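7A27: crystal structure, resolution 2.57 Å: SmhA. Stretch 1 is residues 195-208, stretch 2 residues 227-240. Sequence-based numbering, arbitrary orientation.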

# COMPACT_ATOMS: atom_id res chain seq x y z
N VAL A 195 8.28 -9.36 1.58
CA VAL A 195 8.72 -8.11 0.91
C VAL A 195 9.85 -7.42 1.67
O VAL A 195 9.83 -7.37 2.90
CB VAL A 195 7.56 -7.12 0.67
CG1 VAL A 195 6.43 -7.79 -0.09
CG2 VAL A 195 7.08 -6.47 1.96
N GLN A 196 10.74 -6.81 0.90
CA GLN A 196 11.86 -5.96 1.33
C GLN A 196 12.25 -5.10 0.12
O GLN A 196 12.43 -5.64 -0.98
CB GLN A 196 12.99 -6.88 1.83
CG GLN A 196 14.12 -6.17 2.57
CD GLN A 196 13.92 -5.98 4.06
OE1 GLN A 196 12.94 -5.39 4.53
NE2 GLN A 196 14.92 -6.44 4.80
N LEU A 197 12.37 -3.79 0.33
CA LEU A 197 12.97 -2.82 -0.63
C LEU A 197 14.05 -2.05 0.11
O LEU A 197 13.89 -1.85 1.31
CB LEU A 197 11.88 -1.89 -1.16
CG LEU A 197 10.93 -2.48 -2.21
CD1 LEU A 197 10.00 -1.40 -2.75
CD2 LEU A 197 11.72 -3.13 -3.34
N GLY A 198 15.13 -1.66 -0.55
CA GLY A 198 16.24 -0.92 0.08
C GLY A 198 16.26 0.52 -0.38
O GLY A 198 15.27 0.96 -0.97
N GLN A 199 17.37 1.23 -0.12
CA GLN A 199 17.59 2.63 -0.55
C GLN A 199 19.09 2.91 -0.59
O GLN A 199 19.86 2.16 0.04
CB GLN A 199 16.92 3.61 0.41
CG GLN A 199 17.40 3.54 1.86
CD GLN A 199 16.90 4.73 2.65
OE1 GLN A 199 17.15 5.88 2.30
NE2 GLN A 199 16.19 4.45 3.74
N SER A 200 19.49 3.95 -1.32
CA SER A 200 20.89 4.42 -1.45
C SER A 200 20.88 5.81 -2.09
O SER A 200 19.81 6.20 -2.65
CB SER A 200 21.74 3.47 -2.23
OG SER A 200 21.43 3.50 -3.62
N ILE A 201 21.98 6.54 -2.01
CA ILE A 201 22.10 7.83 -2.74
C ILE A 201 22.25 7.44 -4.22
O ILE A 201 23.01 6.48 -4.50
CB ILE A 201 23.28 8.67 -2.22
CG1 ILE A 201 23.25 8.85 -0.69
CG2 ILE A 201 23.37 9.98 -3.00
CD1 ILE A 201 21.97 9.43 -0.16
N VAL A 202 21.51 8.08 -5.13
CA VAL A 202 21.50 7.72 -6.58
C VAL A 202 21.96 8.89 -7.44
O VAL A 202 22.44 8.65 -8.57
CB VAL A 202 20.09 7.26 -6.99
CG1 VAL A 202 19.68 6.00 -6.24
CG2 VAL A 202 19.05 8.35 -6.79
N ALA A 203 21.81 10.11 -6.93
CA ALA A 203 22.14 11.37 -7.62
C ALA A 203 22.49 12.46 -6.61
O ALA A 203 22.34 12.24 -5.40
CB ALA A 203 20.97 11.79 -8.47
N ALA A 204 22.92 13.61 -7.11
CA ALA A 204 23.35 14.76 -6.29
C ALA A 204 23.19 16.05 -7.08
O ALA A 204 23.27 15.98 -8.32
CB ALA A 204 24.77 14.53 -5.87
N VAL A 205 22.98 17.16 -6.38
CA VAL A 205 22.78 18.51 -6.97
C VAL A 205 23.81 19.46 -6.37
O VAL A 205 23.64 19.90 -5.25
CB VAL A 205 21.36 19.03 -6.71
CG1 VAL A 205 21.10 20.38 -7.40
CG2 VAL A 205 20.30 18.02 -7.12
N PRO A 206 24.93 19.76 -7.07
CA PRO A 206 25.85 20.81 -6.62
C PRO A 206 25.11 22.14 -6.43
O PRO A 206 24.30 22.46 -7.28
CB PRO A 206 26.86 20.92 -7.78
CG PRO A 206 26.80 19.57 -8.47
CD PRO A 206 25.38 19.07 -8.29
N LEU A 207 25.39 22.88 -5.34
CA LEU A 207 24.77 24.18 -4.99
C LEU A 207 25.83 25.29 -5.08
O LEU A 207 26.91 25.11 -4.52
CB LEU A 207 24.17 24.01 -3.58
CG LEU A 207 23.15 22.87 -3.41
CD1 LEU A 207 22.65 22.73 -1.98
CD2 LEU A 207 21.95 23.05 -4.32
N GLY A 208 25.58 26.32 -5.91
CA GLY A 208 26.48 27.47 -6.19
C GLY A 208 27.33 27.91 -4.98
O GLY A 208 26.79 28.10 -3.88
N ASP A 227 28.35 25.70 3.19
CA ASP A 227 26.91 25.58 3.56
C ASP A 227 26.54 24.09 3.39
O ASP A 227 26.96 23.28 4.25
CB ASP A 227 26.11 26.61 2.74
CG ASP A 227 24.64 26.80 3.12
OD1 ASP A 227 24.03 25.88 3.72
OD2 ASP A 227 24.13 27.90 2.84
N GLN A 228 25.79 23.74 2.33
CA GLN A 228 25.43 22.36 1.90
C GLN A 228 26.10 22.20 0.53
O GLN A 228 25.53 22.68 -0.48
CB GLN A 228 23.90 22.19 1.86
CG GLN A 228 23.38 20.75 1.90
CD GLN A 228 21.86 20.65 1.77
OE1 GLN A 228 21.17 21.64 1.54
NE2 GLN A 228 21.34 19.45 1.95
N ALA A 229 27.34 21.70 0.50
CA ALA A 229 28.12 21.44 -0.74
C ALA A 229 27.18 20.85 -1.81
O ALA A 229 27.20 21.34 -2.96
CB ALA A 229 29.28 20.52 -0.45
N SER A 230 26.34 19.87 -1.44
CA SER A 230 25.39 19.24 -2.39
C SER A 230 24.19 18.58 -1.70
O SER A 230 24.33 17.98 -0.64
CB SER A 230 26.11 18.25 -3.25
OG SER A 230 26.51 17.12 -2.50
N TYR A 231 23.04 18.67 -2.38
CA TYR A 231 21.76 18.03 -1.98
C TYR A 231 21.78 16.58 -2.46
O TYR A 231 21.74 16.37 -3.70
CB TYR A 231 20.58 18.85 -2.53
CG TYR A 231 19.23 18.28 -2.19
CD1 TYR A 231 18.60 18.58 -1.01
CD2 TYR A 231 18.60 17.39 -3.05
CE1 TYR A 231 17.38 18.02 -0.67
CE2 TYR A 231 17.37 16.84 -2.74
CZ TYR A 231 16.76 17.13 -1.54
OH TYR A 231 15.54 16.59 -1.23
N MET A 232 21.88 15.61 -1.54
CA MET A 232 21.97 14.15 -1.85
C MET A 232 20.58 13.54 -2.03
O MET A 232 19.78 13.57 -1.07
CB MET A 232 22.74 13.40 -0.77
CG MET A 232 24.14 13.96 -0.57
SD MET A 232 25.17 13.68 -2.05
CE MET A 232 26.09 12.26 -1.45
N ILE A 233 20.34 12.93 -3.19
CA ILE A 233 19.03 12.34 -3.60
C ILE A 233 19.01 10.84 -3.29
O ILE A 233 19.86 10.09 -3.82
CB ILE A 233 18.75 12.60 -5.08
CG1 ILE A 233 18.74 14.11 -5.38
CG2 ILE A 233 17.46 11.92 -5.52
CD1 ILE A 233 18.73 14.49 -6.84
N SER A 234 18.07 10.44 -2.45
CA SER A 234 17.85 9.03 -2.03
C SER A 234 16.85 8.40 -3.01
O SER A 234 15.92 9.11 -3.46
CB SER A 234 17.37 8.95 -0.59
OG SER A 234 18.28 9.59 0.31
N GLY A 235 17.08 7.14 -3.37
CA GLY A 235 16.19 6.40 -4.28
C GLY A 235 16.01 4.98 -3.80
O GLY A 235 16.96 4.45 -3.16
N ILE A 236 14.84 4.39 -4.08
CA ILE A 236 14.54 2.96 -3.75
C ILE A 236 15.53 2.10 -4.53
O ILE A 236 15.95 2.54 -5.63
CB ILE A 236 13.10 2.56 -4.12
CG1 ILE A 236 12.04 3.43 -3.44
CG2 ILE A 236 12.86 1.09 -3.84
CD1 ILE A 236 12.03 3.36 -1.95
N GLN A 237 15.88 0.92 -4.00
CA GLN A 237 16.76 -0.06 -4.67
C GLN A 237 16.24 -1.46 -4.35
O GLN A 237 15.54 -1.63 -3.36
CB GLN A 237 18.19 0.09 -4.17
CG GLN A 237 19.21 -0.00 -5.30
CD GLN A 237 19.40 1.29 -6.07
OE1 GLN A 237 19.45 2.39 -5.51
NE2 GLN A 237 19.72 1.11 -7.34
N ALA A 238 16.53 -2.43 -5.21
CA ALA A 238 16.17 -3.83 -4.95
C ALA A 238 17.17 -4.33 -3.91
O ALA A 238 18.29 -3.77 -3.87
CB ALA A 238 16.22 -4.64 -6.22
N ILE A 239 16.80 -5.32 -3.10
CA ILE A 239 17.72 -5.90 -2.08
C ILE A 239 18.87 -6.66 -2.74
O ILE A 239 20.00 -6.47 -2.25
CB ILE A 239 16.93 -6.72 -1.04
CG1 ILE A 239 16.07 -5.77 -0.22
CG2 ILE A 239 17.82 -7.55 -0.14
CD1 ILE A 239 16.83 -4.77 0.62
N SER A 240 18.62 -7.48 -3.77
CA SER A 240 19.66 -8.31 -4.44
C SER A 240 19.77 -7.93 -5.92
O SER A 240 18.85 -8.26 -6.70
CB SER A 240 19.43 -9.80 -4.24
OG SER A 240 18.05 -10.13 -4.41
O HOH W 1 19.17 6.72 1.00

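The two stretches pair as antiparallel strands and bury 1090 Å² between them. Stretch 2 enters through a loop in which Asp227 makes no contact with stretch 1. The backbone of Gln228 receives Leu207, whose CD1 lies 3.2 Å from Gln228 O, while the amide group of the Gln228 side chain is hydrogen-bonded elsewhere in the structure. Ala229 directs its methyl group away and contributes its carbonyl, which accepts a weak hydrogen bond (Leu207 N to Ala229 O, 3.4 Å).

Ser230 lies opposite Pro206 in a non-hydrogen-bonded pair, a position that suits proline, which has no amide hydrogen to offer. Ser230 CA approaches Val205 O at 3.4 Å in a CA-H...O contact. The backbone of Tyr231 is bonded to Val205 in both directions, Val205 N to Tyr231 O at 3.1 Å and Tyr231 N to Val205 O at 3.2 Å. Their side chains share a face of the sheet, with Tyr231 CB 4.3 Å from Val205 CB, but the phenol leads away from stretch 1.

On the other face, Met232 pairs with Ala204. The small methyl leaves space for the flexible thioether, so that Met232 SD sits 3.9 Å from Ala204 CB and Met232 CE reaches Ile201 CG2, also at 3.9 Å.

Ile233 marks the beta bulge and has the largest covered area of any residue in the pair of stretches. Its carbonyl accepts a hydrogen bond (Val202 N to Ile233 O, 2.9 Å), whereas its amide donates one residue further along (Ile233 N to Ala203 O, 3.1 Å). Val202, the extra residue of the bulge, points its CB toward stretch 2, and its CG2 packs 4.1 Å from Ile233 CG2. Ile233 CD1 extends to Ala203 CB and Val205 CG2, both at 3.9 Å.

Beyond the bulge, Ser234 pairs with Ile201, their side chains diverging, and a water links Ser234 OG (3.1 Å from the water oxygen) to Gln199 OE1 (2.5 Å from the same oxygen). Gly235 exchanges hydrogen bonds with Ser200: Gly235 N to Ser200 O, 3.0 Å, and Ser200 N to Gly235 O, 3.2 Å. The absence of a side chain matters here, since an ideal CB of Gly235 would lie only 3.0 Å from Val202 CG1.

Ile236 points away overall, yet its CG2 meets Leu197 CD1 at 3.9 Å. Gln237 closes the ladder (Gly198 N to Gln237 O, 2.8 Å; Gln237 N to Gly198 O, 3.1 Å), and its OE1 accepts from Ser200 OG at 3.0 Å. Ile239 turns back toward stretch 1, its CG1 3.4 Å from Gln196 CG and its CD1 3.7 Å from Gly198 N.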